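Local coordinates for protein B-agarase (Saccharophagus degradans, PDB 4BQ2) that hydrolyses beta-1,4 linkages of agarose from the chain end as a family 50 exo-beta-agarase, probably releasing neoagarobiose, at residues G248-F262 against M272-T284. Sequence-based numbering, arbitrary orientation.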
# COMPACT_ATOMS: atom_id res chain seq x y z
N GLY A 248 16.40 -6.49 -21.65
CA GLY A 248 15.05 -5.89 -21.60
C GLY A 248 15.02 -4.45 -22.05
O GLY A 248 14.00 -3.76 -21.92
N GLY A 249 16.18 -3.97 -22.52
CA GLY A 249 16.32 -2.60 -23.00
C GLY A 249 15.81 -2.46 -24.43
O GLY A 249 15.32 -3.43 -25.01
N TRP A 250 15.96 -1.26 -25.00
CA TRP A 250 15.41 -0.95 -26.33
C TRP A 250 16.52 -1.16 -27.36
O TRP A 250 17.51 -0.42 -27.39
CB TRP A 250 14.86 0.49 -26.36
CG TRP A 250 14.09 0.89 -27.61
CD1 TRP A 250 14.37 1.95 -28.45
CD2 TRP A 250 12.92 0.26 -28.15
NE1 TRP A 250 13.44 2.01 -29.46
CE2 TRP A 250 12.54 0.99 -29.31
CE3 TRP A 250 12.13 -0.85 -27.77
CZ2 TRP A 250 11.41 0.65 -30.10
CZ3 TRP A 250 11.00 -1.18 -28.55
CH2 TRP A 250 10.66 -0.43 -29.71
N LEU A 251 16.37 -2.22 -28.16
CA LEU A 251 17.36 -2.57 -29.20
C LEU A 251 17.63 -1.45 -30.18
O LEU A 251 18.77 -1.27 -30.59
CB LEU A 251 16.94 -3.80 -30.01
CG LEU A 251 17.59 -5.18 -29.89
CD1 LEU A 251 17.09 -6.05 -31.05
CD2 LEU A 251 19.11 -5.15 -29.88
N ALA A 252 16.58 -0.71 -30.57
CA ALA A 252 16.71 0.30 -31.61
C ALA A 252 17.69 1.41 -31.20
O ALA A 252 18.42 1.96 -32.03
CB ALA A 252 15.35 0.87 -32.01
N GLY A 253 17.75 1.70 -29.90
CA GLY A 253 18.82 2.55 -29.39
C GLY A 253 18.42 4.01 -29.33
O GLY A 253 17.24 4.32 -29.21
N PRO A 254 19.40 4.91 -29.39
CA PRO A 254 20.81 4.62 -29.62
C PRO A 254 21.46 3.91 -28.43
O PRO A 254 20.98 4.00 -27.29
CB PRO A 254 21.43 6.00 -29.78
CG PRO A 254 20.60 6.86 -28.88
CD PRO A 254 19.20 6.29 -28.89
N LYS A 255 22.55 3.20 -28.70
CA LYS A 255 23.28 2.47 -27.68
C LYS A 255 24.23 3.43 -26.99
O LYS A 255 24.92 4.21 -27.65
CB LYS A 255 23.98 1.24 -28.29
CG LYS A 255 24.84 0.45 -27.30
CD LYS A 255 24.93 -1.02 -27.63
CE LYS A 255 26.02 -1.35 -28.62
NZ LYS A 255 25.77 -2.70 -29.18
N LEU A 256 24.24 3.42 -25.66
CA LEU A 256 25.11 4.30 -24.90
C LEU A 256 26.28 3.48 -24.36
O LEU A 256 26.41 2.32 -24.72
CB LEU A 256 24.36 4.95 -23.73
CG LEU A 256 23.16 5.89 -23.89
CD1 LEU A 256 23.31 6.83 -25.07
CD2 LEU A 256 21.87 5.08 -23.98
N LYS A 257 27.10 4.07 -23.50
CA LYS A 257 28.27 3.36 -22.97
C LYS A 257 27.81 2.14 -22.16
O LYS A 257 26.93 2.28 -21.31
CB LYS A 257 29.07 4.33 -22.08
CG LYS A 257 30.43 3.78 -21.61
CD LYS A 257 31.30 4.91 -21.03
CE LYS A 257 32.54 4.32 -20.33
NZ LYS A 257 33.31 3.38 -21.17
N ALA A 258 28.37 0.95 -22.43
CA ALA A 258 28.02 -0.29 -21.69
C ALA A 258 28.99 -0.48 -20.51
O ALA A 258 30.22 -0.48 -20.72
CB ALA A 258 28.14 -1.48 -22.64
N THR A 259 28.48 -0.61 -19.28
CA THR A 259 29.37 -0.77 -18.14
C THR A 259 29.32 -2.19 -17.58
O THR A 259 30.10 -2.53 -16.68
CB THR A 259 29.01 0.17 -16.99
OG1 THR A 259 27.72 -0.20 -16.49
CG2 THR A 259 28.99 1.67 -17.48
N GLY A 260 28.38 -2.97 -18.11
CA GLY A 260 28.11 -4.32 -17.62
C GLY A 260 27.12 -4.38 -16.45
O GLY A 260 26.85 -5.48 -15.92
N TYR A 261 26.58 -3.23 -16.03
CA TYR A 261 25.56 -3.20 -14.97
C TYR A 261 24.51 -2.19 -15.34
O TYR A 261 24.80 -1.25 -16.10
CB TYR A 261 26.18 -2.78 -13.62
CG TYR A 261 27.26 -3.73 -13.22
CD1 TYR A 261 26.95 -4.89 -12.49
CD2 TYR A 261 28.59 -3.50 -13.61
CE1 TYR A 261 27.95 -5.79 -12.14
CE2 TYR A 261 29.59 -4.39 -13.26
CZ TYR A 261 29.26 -5.53 -12.55
OH TYR A 261 30.29 -6.40 -12.23
N PHE A 262 23.31 -2.32 -14.77
CA PHE A 262 22.29 -1.27 -14.94
C PHE A 262 22.77 0.06 -14.34
O PHE A 262 23.36 0.05 -13.27
CB PHE A 262 20.95 -1.67 -14.32
CG PHE A 262 20.18 -2.65 -15.16
CD1 PHE A 262 20.41 -4.01 -15.02
CD2 PHE A 262 19.29 -2.21 -16.12
CE1 PHE A 262 19.72 -4.94 -15.84
CE2 PHE A 262 18.61 -3.11 -16.96
CZ PHE A 262 18.82 -4.49 -16.81
N MET A 272 16.52 8.09 -17.72
CA MET A 272 16.37 6.70 -18.11
C MET A 272 17.32 5.81 -17.33
O MET A 272 18.31 6.26 -16.72
CB MET A 272 16.64 6.52 -19.63
CG MET A 272 15.58 7.13 -20.55
SD MET A 272 13.97 6.34 -20.35
CE MET A 272 14.09 4.94 -21.46
N LEU A 273 17.01 4.52 -17.34
CA LEU A 273 18.03 3.54 -17.01
C LEU A 273 18.77 3.18 -18.29
O LEU A 273 18.28 3.42 -19.39
CB LEU A 273 17.44 2.31 -16.32
CG LEU A 273 16.88 2.59 -14.88
CD1 LEU A 273 15.78 1.61 -14.45
CD2 LEU A 273 17.98 2.61 -13.84
N VAL A 274 19.93 2.56 -18.13
CA VAL A 274 20.65 2.01 -19.27
C VAL A 274 21.03 0.60 -18.84
O VAL A 274 21.54 0.41 -17.74
CB VAL A 274 21.92 2.84 -19.56
CG1 VAL A 274 22.80 2.17 -20.61
CG2 VAL A 274 21.56 4.25 -19.96
N ASP A 275 20.82 -0.37 -19.72
CA ASP A 275 21.07 -1.74 -19.35
C ASP A 275 22.59 -2.11 -19.41
O ASP A 275 23.41 -1.32 -19.85
CB ASP A 275 20.11 -2.68 -20.10
CG ASP A 275 20.57 -3.05 -21.52
OD1 ASP A 275 21.72 -2.75 -21.92
OD2 ASP A 275 19.74 -3.66 -22.24
N PRO A 276 22.98 -3.29 -18.88
CA PRO A 276 24.43 -3.63 -18.84
C PRO A 276 25.17 -3.55 -20.21
O PRO A 276 26.41 -3.48 -20.25
CB PRO A 276 24.41 -5.09 -18.37
CG PRO A 276 23.17 -5.19 -17.50
CD PRO A 276 22.15 -4.32 -18.22
N GLU A 277 24.43 -3.64 -21.31
CA GLU A 277 25.01 -3.56 -22.67
C GLU A 277 24.89 -2.17 -23.31
O GLU A 277 25.35 -1.96 -24.45
CB GLU A 277 24.35 -4.59 -23.56
CG GLU A 277 24.52 -5.99 -23.05
CD GLU A 277 24.01 -7.03 -24.03
OE1 GLU A 277 23.02 -6.78 -24.77
OE2 GLU A 277 24.62 -8.11 -24.03
N GLY A 278 24.25 -1.24 -22.60
CA GLY A 278 24.22 0.15 -23.06
C GLY A 278 22.92 0.56 -23.72
O GLY A 278 22.82 1.67 -24.30
N TYR A 279 21.89 -0.29 -23.67
CA TYR A 279 20.59 0.04 -24.32
C TYR A 279 19.70 0.77 -23.35
O TYR A 279 19.72 0.46 -22.14
CB TYR A 279 19.87 -1.22 -24.83
CG TYR A 279 20.65 -1.93 -25.90
CD1 TYR A 279 20.53 -1.55 -27.23
CD2 TYR A 279 21.51 -2.98 -25.57
CE1 TYR A 279 21.27 -2.19 -28.22
CE2 TYR A 279 22.25 -3.64 -26.56
CZ TYR A 279 22.12 -3.24 -27.88
OH TYR A 279 22.85 -3.89 -28.84
N PRO A 280 18.96 1.78 -23.83
CA PRO A 280 18.12 2.52 -22.91
C PRO A 280 17.12 1.55 -22.26
O PRO A 280 16.67 0.61 -22.93
CB PRO A 280 17.40 3.54 -23.81
CG PRO A 280 18.27 3.69 -25.03
CD PRO A 280 18.93 2.35 -25.21
N TYR A 281 16.81 1.79 -20.99
CA TYR A 281 15.98 0.87 -20.22
C TYR A 281 14.95 1.64 -19.38
O TYR A 281 15.21 2.75 -18.92
CB TYR A 281 16.89 -0.01 -19.33
CG TYR A 281 16.19 -1.09 -18.49
CD1 TYR A 281 15.87 -2.33 -19.03
CD2 TYR A 281 15.88 -0.86 -17.15
CE1 TYR A 281 15.26 -3.32 -18.26
CE2 TYR A 281 15.25 -1.82 -16.37
CZ TYR A 281 14.94 -3.04 -16.92
OH TYR A 281 14.32 -4.00 -16.14
N PHE A 282 13.79 1.01 -19.15
CA PHE A 282 12.69 1.61 -18.40
C PHE A 282 12.01 0.44 -17.66
O PHE A 282 11.67 -0.59 -18.28
CB PHE A 282 11.71 2.37 -19.32
CG PHE A 282 10.59 3.08 -18.59
CD1 PHE A 282 9.38 2.43 -18.32
CD2 PHE A 282 10.74 4.40 -18.18
CE1 PHE A 282 8.35 3.09 -17.64
CE2 PHE A 282 9.72 5.08 -17.51
CZ PHE A 282 8.52 4.42 -17.23
N ALA A 283 11.91 0.56 -16.34
CA ALA A 283 11.53 -0.57 -15.52
C ALA A 283 10.01 -0.68 -15.36
O ALA A 283 9.36 0.26 -14.90
CB ALA A 283 12.21 -0.46 -14.16
N THR A 284 9.46 -1.82 -15.77
CA THR A 284 8.08 -2.14 -15.49
C THR A 284 8.05 -3.54 -14.90
O THR A 284 8.93 -4.35 -15.20
CB THR A 284 7.21 -2.07 -16.75
OG1 THR A 284 7.70 -3.03 -17.71
CG2 THR A 284 7.23 -0.63 -17.36
O HOH W 1 25.77 -0.18 -18.71
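F262 turns its ring back beside its own backbone N (chi1 -77°), while Y281 sends its ring out with CG trans to N (chi1 -177°). In the T-shaped pair that results, F262 CE2 points over the centre of the Y281 ring, and the ring planes meet at 63°. P276 covers one face of F262 by a CH-pi contact, with CD 3.5 Å from the ring centroid. The side chains of F262 and Y281 also touch V484 of strand 483-488. K255 has an extended start and then bends at chi3. Its CD lies over a face of the Y279 ring, toward the rim, and NZ hydrogen-bonds to Y279 OH at 3.2 Å. Strands 270-274 and 280-287 form a beta hairpin. The irregular loop 248-262 wraps its type I turn, D275 to G278. D275 OD1 forms an Asx turn with E277 N and also accepts from Y279 N, the two donors coming from opposite faces of the carboxylate. D275 OD2 hydrogen-bonds to S245 OG. Backbone bonds tie the loop to the hairpin. L256 N bonds to G278 O at 2.6 Å. W250 N reaches P280 O at 2.9 Å. G260 N bonds to P276 O at 3.0 Å. One water accepts from T259 N and donates to Y261 O and D275 O. L256 CD2 packs on P280 CG at 4.0 Å and on V274 CG2.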